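Local structure of pngf-ii (Elizabethkingia meningoseptica, 4R4X) at residues 190-195 with 359-364; 234-239 with 300-305. The protein probably removes N-linked glycans from glycoproteins as a peptide:N-glycosidase of the PNGase F type, cleaving the bond between asparagine and the sugar. One frame throughout, in Å; residues are numbered along the deposited sequence.

Interaction 1 (190-195 with 359-364); sequences VFENET and QISLEL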
ATOM      1  N   VAL A 190       2.987  -0.265  11.837  1.00 15.01           N
ATOM      2  CA  VAL A 190       2.350  -1.150  12.795  1.00 14.96           C
ATOM      3  C   VAL A 190       3.377  -2.094  13.411  1.00 15.32           C
ATOM      4  O   VAL A 190       3.621  -2.008  14.611  1.00 14.97           O
ATOM      5  CB  VAL A 190       1.192  -1.951  12.159  1.00 15.47           C
ATOM      6  CG1 VAL A 190       0.464  -2.755  13.217  1.00 16.20           C
ATOM      7  CG2 VAL A 190       0.227  -1.014  11.467  1.00 16.07           C
ATOM      8  N   PHE A 191       3.959  -2.990  12.604  1.00 15.14           N
ATOM      9  CA  PHE A 191       4.959  -3.964  13.097  1.00 15.09           C
ATOM     10  C   PHE A 191       6.219  -3.909  12.264  1.00 16.50           C
ATOM     11  O   PHE A 191       6.172  -3.698  11.038  1.00 14.59           O
ATOM     12  CB  PHE A 191       4.440  -5.417  13.118  1.00 14.91           C
ATOM     13  CG  PHE A 191       3.205  -5.631  13.951  1.00 14.81           C
ATOM     14  CD1 PHE A 191       3.179  -5.329  15.300  1.00 14.86           C
ATOM     15  CD2 PHE A 191       2.065  -6.181  13.383  1.00 14.84           C
ATOM     16  CE1 PHE A 191       2.044  -5.535  16.053  1.00 14.41           C
ATOM     17  CE2 PHE A 191       0.917  -6.357  14.119  1.00 15.01           C
ATOM     18  CZ  PHE A 191       0.906  -6.047  15.471  1.00 15.14           C
ATOM     19  N   GLU A 192       7.360  -4.099  12.924  1.00 17.68           N
ATOM     20  CA  GLU A 192       8.644  -4.188  12.242  1.00 19.59           C
ATOM     21  C   GLU A 192       9.441  -5.376  12.777  1.00 18.89           C
ATOM     22  O   GLU A 192       9.707  -5.448  13.971  1.00 16.86           O
ATOM     23  CB  GLU A 192       9.449  -2.898  12.440  1.00 24.08           C
ATOM     24  CG  GLU A 192      10.752  -2.901  11.661  1.00 27.91           C
ATOM     25  CD  GLU A 192      11.363  -1.508  11.508  1.00 33.97           C
ATOM     26  OE1 GLU A 192      12.076  -1.286  10.498  1.00 37.77           O
ATOM     27  OE2 GLU A 192      11.113  -0.635  12.374  1.00 36.72           O
ATOM     28  N   ASN A 193       9.767  -6.310  11.885  1.00 18.28           N
ATOM     29  CA  ASN A 193      10.453  -7.539  12.216  1.00 18.89           C
ATOM     30  C   ASN A 193       9.938  -8.205  13.502  1.00 17.82           C
ATOM     31  O   ASN A 193      10.714  -8.512  14.381  1.00 17.85           O
ATOM     32  CB  ASN A 193      11.965  -7.267  12.313  1.00 21.25           C
ATOM     33  CG  ASN A 193      12.530  -6.666  11.021  1.00 23.53           C
ATOM     34  OD1 ASN A 193      12.136  -7.047   9.912  1.00 26.18           O
ATOM     35  ND2 ASN A 193      13.440  -5.718  11.161  1.00 25.25           N
ATOM     36  N   GLU A 194       8.635  -8.442  13.573  1.00 17.01           N
ATOM     37  CA  GLU A 194       7.998  -9.069  14.734  1.00 17.56           C
ATOM     38  C   GLU A 194       7.839 -10.557  14.547  1.00 16.23           C
ATOM     39  O   GLU A 194       7.284 -11.008  13.554  1.00 15.31           O
ATOM     40  CB  GLU A 194       6.585  -8.525  14.987  1.00 19.04           C
ATOM     41  CG  GLU A 194       6.463  -7.275  15.824  1.00 21.33           C
ATOM     42  CD  GLU A 194       7.296  -7.240  17.095  1.00 21.96           C
ATOM     43  OE1 GLU A 194       7.978  -6.200  17.270  1.00 23.24           O
ATOM     44  OE2 GLU A 194       7.262  -8.200  17.901  1.00 21.80           O
ATOM     45  N   THR A 195       8.258 -11.307  15.553  1.00 15.23           N
ATOM     46  CA  THR A 195       8.040 -12.748  15.572  1.00 14.62           C
ATOM     47  C   THR A 195       6.579 -13.134  15.766  1.00 14.06           C
ATOM     48  O   THR A 195       5.882 -12.590  16.626  1.00 13.66           O
ATOM     49  CB  THR A 195       8.862 -13.365  16.696  1.00 15.04           C
ATOM     50  OG1 THR A 195      10.244 -13.170  16.385  1.00 14.03           O
ATOM     51  CG2 THR A 195       8.543 -14.829  16.855  1.00 14.84           C
ATOM     52  N   GLN A 359       8.600 -14.185  10.919  1.00 14.00           N
ATOM     53  CA  GLN A 359       8.861 -12.783  11.207  1.00 15.59           C
ATOM     54  C   GLN A 359       8.081 -11.955  10.179  1.00 15.24           C
ATOM     55  O   GLN A 359       8.143 -12.257   8.981  1.00 14.01           O
ATOM     56  CB  GLN A 359      10.347 -12.520  11.038  1.00 17.48           C
ATOM     57  CG  GLN A 359      10.817 -11.237  11.620  1.00 21.18           C
ATOM     58  CD  GLN A 359      12.325 -11.235  11.614  1.00 23.35           C
ATOM     59  OE1 GLN A 359      12.945 -11.958  12.384  1.00 25.20           O
ATOM     60  NE2 GLN A 359      12.910 -10.501  10.696  1.00 24.02           N
ATOM     61  N   ILE A 360       7.361 -10.935  10.641  1.00 14.46           N
ATOM     62  CA  ILE A 360       6.697 -10.005   9.728  1.00 14.45           C
ATOM     63  C   ILE A 360       6.966  -8.526  10.032  1.00 14.17           C
ATOM     64  O   ILE A 360       7.417  -8.151  11.135  1.00 13.23           O
ATOM     65  CB  ILE A 360       5.157 -10.201   9.699  1.00 15.63           C
ATOM     66  CG1 ILE A 360       4.527  -9.619  10.961  1.00 17.13           C
ATOM     67  CG2 ILE A 360       4.809 -11.665   9.534  1.00 15.88           C
ATOM     68  CD1 ILE A 360       3.031  -9.468  10.908  1.00 19.37           C
ATOM     69  N   SER A 361       6.693  -7.716   9.009  1.00 13.75           N
ATOM     70  CA  SER A 361       6.518  -6.282   9.116  1.00 14.01           C
ATOM     71  C   SER A 361       5.154  -5.947   8.535  1.00 13.09           C
ATOM     72  O   SER A 361       4.664  -6.662   7.669  1.00 13.21           O
ATOM     73  CB  SER A 361       7.621  -5.530   8.364  1.00 15.31           C
ATOM     74  OG  SER A 361       8.895  -5.856   8.951  1.00 17.81           O
ATOM     75  N   LEU A 362       4.554  -4.871   9.023  1.00 12.76           N
ATOM     76  CA  LEU A 362       3.230  -4.452   8.604  1.00 12.89           C
ATOM     77  C   LEU A 362       3.061  -2.943   8.734  1.00 13.72           C
ATOM     78  O   LEU A 362       3.420  -2.356   9.777  1.00 13.95           O
ATOM     79  CB  LEU A 362       2.184  -5.137   9.466  1.00 12.89           C
ATOM     80  CG  LEU A 362       0.730  -4.771   9.223  1.00 12.70           C
ATOM     81  CD1 LEU A 362       0.319  -5.320   7.877  1.00 12.62           C
ATOM     82  CD2 LEU A 362      -0.128  -5.333  10.347  1.00 12.74           C
ATOM     83  N   GLU A 363       2.492  -2.328   7.695  1.00 13.53           N
ATOM     84  CA  GLU A 363       2.139  -0.914   7.714  1.00 13.96           C
ATOM     85  C   GLU A 363       0.880  -0.667   6.885  1.00 14.18           C
ATOM     86  O   GLU A 363       0.483  -1.502   6.058  1.00 13.69           O
ATOM     87  CB  GLU A 363       3.317  -0.049   7.214  1.00 14.86           C
ATOM     88  CG  GLU A 363       3.643  -0.206   5.732  1.00 16.20           C
ATOM     89  CD  GLU A 363       4.897   0.537   5.288  1.00 18.34           C
ATOM     90  OE1 GLU A 363       4.896   1.092   4.165  1.00 18.00           O
ATOM     91  OE2 GLU A 363       5.889   0.581   6.054  1.00 20.52           O
ATOM     92  N   LEU A 364       0.241   0.461   7.154  1.00 14.81           N
ATOM     93  CA  LEU A 364      -0.808   1.009   6.332  1.00 15.01           C
ATOM     94  C   LEU A 364      -0.307   2.242   5.604  1.00 14.76           C
ATOM     95  O   LEU A 364       0.585   2.947   6.096  1.00 15.78           O
ATOM     96  CB  LEU A 364      -2.004   1.413   7.196  1.00 16.62           C
ATOM     97  CG  LEU A 364      -2.611   0.425   8.184  1.00 19.12           C
ATOM     98  CD1 LEU A 364      -3.803   1.049   8.906  1.00 20.00           C
ATOM     99  CD2 LEU A 364      -3.052  -0.838   7.475  1.00 18.92           C
TER
HETATM  100  O   HOH W   1      10.058  -8.673   8.573  1.00 28.85           O
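Phe191 and Leu362 form an antiparallel hydrogen-bonded pair, which belongs to a classic beta bulge; a second bulge follows at Asn193 and Glu194. At the first, Val190 and Phe191 both face Leu362. Their N-H groups share Leu362 O, at 3.0 Å from Val190 N and 2.9 Å from Phe191 N. The Phe191 donor lies in the carbonyl plane on a lone pair, whereas that of Val190 is tilted 18° from the plane. Leu362 N returns a bond to Phe191 O. The second is a G1 bulge, where Asn193 and Glu194 both face Ile360. Glu194 N donates to Ile360 O at 2.7 Å, and Ile360 N donates to Glu194 O.

At the G1 bulge the Ser361 hydroxyl takes the N-H of Asn193. Its OG, anti to the carbonyl carbon (chi1 -62°), accepts a nearly straight bond of 3.1 Å from Asn193 N. A water joins the same OG to Asn193 OD1. The Gln359 side chain crosses that of Asn193, with the amide planes 59° apart.

Apolar packing lies on the other face. Leu362 CD2 touches Phe191 CD2 at 3.8 Å and Val190 CG1 at 3.9 Å, all three side chains running the same way. Val190 CG1 also sits over the centre of the Phe191 ring. Ile360 CD1 approaches the ring obliquely.

The contact joins edge strand 186-196 to strand 358-367 in a four-stranded antiparallel sheet. Strand 231-240 flanks 358-367 on its other side. Phe191 packs on Ile217 of strand 216-222, Ile360 packs on strand 343-350, and Glu194 forms a salt bridge with Arg210.

Interaction 2 (234-239 with 300-305); sequences VELKQK and MRFFTP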
ATOM      1  N   VAL A 234      -2.760  -1.790   2.725  1.00 12.27           N
ATOM      2  CA  VAL A 234      -2.076  -2.442   3.814  1.00 12.13           C
ATOM      3  C   VAL A 234      -1.004  -3.308   3.210  1.00 12.13           C
ATOM      4  O   VAL A 234      -1.278  -4.023   2.242  1.00 11.77           O
ATOM      5  CB  VAL A 234      -3.036  -3.269   4.692  1.00 12.41           C
ATOM      6  CG1 VAL A 234      -3.827  -4.296   3.878  1.00 12.61           C
ATOM      7  CG2 VAL A 234      -2.275  -3.942   5.818  1.00 12.69           C
ATOM      8  N   GLU A 235       0.207  -3.221   3.769  1.00 12.77           N
ATOM      9  CA  GLU A 235       1.362  -3.983   3.267  1.00 13.69           C
ATOM     10  C   GLU A 235       2.071  -4.792   4.346  1.00 13.18           C
ATOM     11  O   GLU A 235       2.491  -4.262   5.379  1.00 11.93           O
ATOM     12  CB  GLU A 235       2.373  -3.075   2.578  1.00 14.82           C
ATOM     13  CG  GLU A 235       3.494  -3.849   1.858  1.00 16.26           C
ATOM     14  CD  GLU A 235       4.357  -2.936   0.986  1.00 17.63           C
ATOM     15  OE1 GLU A 235       4.701  -3.316  -0.145  1.00 18.88           O
ATOM     16  OE2 GLU A 235       4.705  -1.827   1.440  1.00 19.89           O
ATOM     17  N   LEU A 236       2.217  -6.088   4.079  1.00 13.41           N
ATOM     18  CA  LEU A 236       2.855  -7.018   4.988  1.00 13.94           C
ATOM     19  C   LEU A 236       4.025  -7.681   4.273  1.00 14.39           C
ATOM     20  O   LEU A 236       3.922  -8.015   3.071  1.00 14.11           O
ATOM     21  CB  LEU A 236       1.845  -8.083   5.442  1.00 15.13           C
ATOM     22  CG  LEU A 236       2.428  -9.080   6.465  1.00 16.87           C
ATOM     23  CD1 LEU A 236       1.482  -9.346   7.614  1.00 18.65           C
ATOM     24  CD2 LEU A 236       2.830 -10.370   5.804  1.00 18.44           C
ATOM     25  N   LYS A 237       5.126  -7.863   4.999  1.00 13.74           N
ATOM     26  CA  LYS A 237       6.279  -8.603   4.492  1.00 14.23           C
ATOM     27  C   LYS A 237       6.518  -9.745   5.459  1.00 13.76           C
ATOM     28  O   LYS A 237       6.378  -9.576   6.657  1.00 13.74           O
ATOM     29  CB  LYS A 237       7.532  -7.715   4.421  1.00 15.60           C
ATOM     30  CG  LYS A 237       7.415  -6.418   3.657  1.00 18.17           C
ATOM     31  CD  LYS A 237       7.112  -6.605   2.177  1.00 19.08           C
ATOM     32  CE  LYS A 237       7.043  -5.247   1.463  1.00 20.25           C
ATOM     33  NZ  LYS A 237       8.372  -4.562   1.461  1.00 20.98           N
ATOM     34  N   GLN A 238       6.835 -10.923   4.954  1.00 13.25           N
ATOM     35  CA  GLN A 238       6.902 -12.130   5.788  1.00 12.98           C
ATOM     36  C   GLN A 238       8.079 -13.006   5.385  1.00 13.01           C
ATOM     37  O   GLN A 238       8.448 -13.040   4.228  1.00 12.64           O
ATOM     38  CB  GLN A 238       5.599 -12.930   5.639  1.00 12.68           C
ATOM     39  CG  GLN A 238       5.559 -14.311   6.274  1.00 12.71           C
ATOM     40  CD  GLN A 238       6.110 -15.428   5.396  1.00 13.70           C
ATOM     41  OE1 GLN A 238       6.115 -15.339   4.173  1.00 14.08           O
ATOM     42  NE2 GLN A 238       6.553 -16.498   6.021  1.00 13.89           N
ATOM     43  N   LYS A 239       8.647 -13.714   6.358  1.00 14.13           N
ATOM     44  CA  LYS A 239       9.512 -14.854   6.111  1.00 14.49           C
ATOM     45  C   LYS A 239       9.411 -15.851   7.245  1.00 13.56           C
ATOM     46  O   LYS A 239       8.919 -15.525   8.328  1.00 13.03           O
ATOM     47  CB  LYS A 239      10.965 -14.417   5.950  1.00 16.70           C
ATOM     48  CG  LYS A 239      11.651 -14.030   7.249  1.00 19.46           C
ATOM     49  CD  LYS A 239      13.051 -13.519   6.939  1.00 22.58           C
ATOM     50  CE  LYS A 239      13.707 -12.863   8.137  1.00 25.34           C
ATOM     51  NZ  LYS A 239      14.441 -13.854   8.965  1.00 28.70           N
HETATM   52  N   MSE A 300      -6.827  -8.352   5.240  1.00 14.44           N
HETATM   53  CA  MSE A 300      -6.098  -9.116   4.208  0.50 15.37           C
HETATM   54  C   MSE A 300      -5.993 -10.540   4.679  1.00 14.44           C
HETATM   55  O   MSE A 300      -5.474 -10.791   5.757  1.00 14.76           O
HETATM   56  CB  MSE A 300      -4.674  -8.555   4.004  0.50 17.05           C
HETATM   57  CG  MSE A 300      -3.803  -9.381   3.045  0.50 19.08           C
HETATM   58 SE   MSE A 300      -1.870  -9.263   3.473  0.50 23.18          SE
HETATM   59  CE  MSE A 300      -1.749  -7.351   3.918  0.50 21.84           C
ATOM     60  N   ARG A 301      -6.492 -11.493   3.881  1.00 13.47           N
ATOM     61  CA  ARG A 301      -6.308 -12.909   4.123  1.00 14.14           C
ATOM     62  C   ARG A 301      -5.170 -13.361   3.218  1.00 13.79           C
ATOM     63  O   ARG A 301      -5.179 -13.078   2.004  1.00 14.05           O
ATOM     64  CB  ARG A 301      -7.598 -13.694   3.820  1.00 15.39           C
ATOM     65  CG  ARG A 301      -7.451 -15.220   3.804  1.00 16.92           C
ATOM     66  CD  ARG A 301      -8.037 -15.955   4.995  1.00 16.52           C
ATOM     67  NE  ARG A 301      -9.420 -15.586   5.303  1.00 16.31           N
ATOM     68  CZ  ARG A 301     -10.540 -16.146   4.833  1.00 15.86           C
ATOM     69  NH1 ARG A 301     -10.524 -17.149   3.965  1.00 15.71           N
ATOM     70  NH2 ARG A 301     -11.720 -15.651   5.219  1.00 14.96           N
ATOM     71  N   PHE A 302      -4.164 -14.015   3.810  1.00 13.22           N
ATOM     72  CA  PHE A 302      -2.983 -14.428   3.071  1.00 12.60           C
ATOM     73  C   PHE A 302      -2.534 -15.799   3.543  1.00 12.68           C
ATOM     74  O   PHE A 302      -2.922 -16.274   4.622  1.00 12.88           O
ATOM     75  CB  PHE A 302      -1.828 -13.401   3.183  1.00 12.30           C
ATOM     76  CG  PHE A 302      -1.226 -13.280   4.567  1.00 12.76           C
ATOM     77  CD1 PHE A 302      -1.825 -12.476   5.542  1.00 12.92           C
ATOM     78  CD2 PHE A 302      -0.045 -13.951   4.898  1.00 12.63           C
ATOM     79  CE1 PHE A 302      -1.280 -12.373   6.818  1.00 13.55           C
ATOM     80  CE2 PHE A 302       0.504 -13.854   6.178  1.00 13.50           C
ATOM     81  CZ  PHE A 302      -0.107 -13.062   7.139  1.00 12.91           C
ATOM     82  N   PHE A 303      -1.717 -16.447   2.718  1.00 11.70           N
ATOM     83  CA  PHE A 303      -1.169 -17.733   3.084  1.00 11.13           C
ATOM     84  C   PHE A 303       0.325 -17.671   2.950  1.00 10.73           C
ATOM     85  O   PHE A 303       0.821 -17.211   1.934  1.00 11.18           O
ATOM     86  CB  PHE A 303      -1.800 -18.812   2.227  1.00 11.23           C
ATOM     87  CG  PHE A 303      -3.250 -18.986   2.531  1.00 11.35           C
ATOM     88  CD1 PHE A 303      -4.187 -18.144   1.965  1.00 11.40           C
ATOM     89  CD2 PHE A 303      -3.648 -19.881   3.505  1.00 11.60           C
ATOM     90  CE1 PHE A 303      -5.526 -18.214   2.324  1.00 11.87           C
ATOM     91  CE2 PHE A 303      -4.994 -19.993   3.848  1.00 12.60           C
ATOM     92  CZ  PHE A 303      -5.934 -19.138   3.275  1.00 11.76           C
ATOM     93  N   THR A 304       1.045 -18.119   3.972  1.00 11.07           N
ATOM     94  CA  THR A 304       2.519 -18.148   3.880  1.00 11.39           C
ATOM     95  C   THR A 304       2.962 -19.208   2.887  1.00 11.37           C
ATOM     96  O   THR A 304       2.285 -20.227   2.684  1.00 11.57           O
ATOM     97  CB  THR A 304       3.256 -18.377   5.218  1.00 11.71           C
ATOM     98  OG1 THR A 304       3.126 -19.746   5.635  1.00 12.19           O
ATOM     99  CG2 THR A 304       2.764 -17.451   6.297  1.00 11.99           C
ATOM    100  N   PRO A 305       4.090 -18.958   2.226  1.00 11.35           N
ATOM    101  CA  PRO A 305       4.661 -20.004   1.441  1.00 11.63           C
ATOM    102  C   PRO A 305       5.318 -21.039   2.360  1.00 11.48           C
ATOM    103  O   PRO A 305       5.276 -20.885   3.564  1.00 11.22           O
ATOM    104  CB  PRO A 305       5.646 -19.248   0.554  1.00 11.76           C
ATOM    105  CG  PRO A 305       6.127 -18.145   1.417  1.00 11.47           C
ATOM    106  CD  PRO A 305       4.935 -17.751   2.232  1.00 11.82           C
TER
HETATM  107  O   HOH W   2       7.157 -19.139   4.845  1.00 12.82           O
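Met300, a selenomethionine, reaches with its terminal methyl to Val234 and Leu236. This is the apolar end of the contact. In one of the two modelled conformers the methyl Met300 CE lies 3.7 Å from Val234 CG1 and 4.0 Å from Leu236 CB. A bend at chi3 (-40°) places CE there. Because of the alternative, these contacts are less certain. Leu236 and Phe302 cross at about a right angle. Leu236 CD1 meets Phe302 CZ at 4.1 Å, while Leu236 CD2 lies over one face of the Phe302 ring, offset toward the rim.

The other end is polar and water-bridged, but still buried. Gln238 and Pro305 reach toward each other tip to tip, with Gln238 OE1 3.3 Å from Pro305 CD. The amide also lies against CB and CG2 of Thr304. A water accepts from Gln238 NE2 at 3.0 Å and donates to Pro305 O at 2.9 Å. The amide has further partners in Thr326, at OE1, and His358, at NE2. Thr304 OG1 bonds to Arg247 N.

No direct hydrogen bond joins the two segments. The axes of the short segments 234-239 and 300-303 lie 20° from parallel, as strands of facing sheets in a beta sandwich. Strand 231-240 lies between 358-367 and 326-331 in the four-stranded sheet. Strand 297-303 lies between 248-253 and 493-504 in the facing sheet. Val251 and Tyr328 add to the apolar core.

Interactions 1 and 2 have centres about 10 Å apart, and both use the four-stranded antiparallel sheet. Interaction 1 binds strands within that sheet, while interaction 2 packs one of its strands onto the facing sheet. Strands 358-367 and 231-240 are neighbours, probably hydrogen-bonded through Glu363 O to Glu235 N and Lys239 O to Gln359 N. Along the chain the order is 190-195, 234-239, 300-305, 359-364, so interaction 2 forms from residues between the two segments of interaction 1. All four segments belong to the PNGase F N-terminal region. Together they hold strand 186-196 onto its sheet and that sheet onto the one facing it, consistent with the beta sandwich of the PNGase F fold.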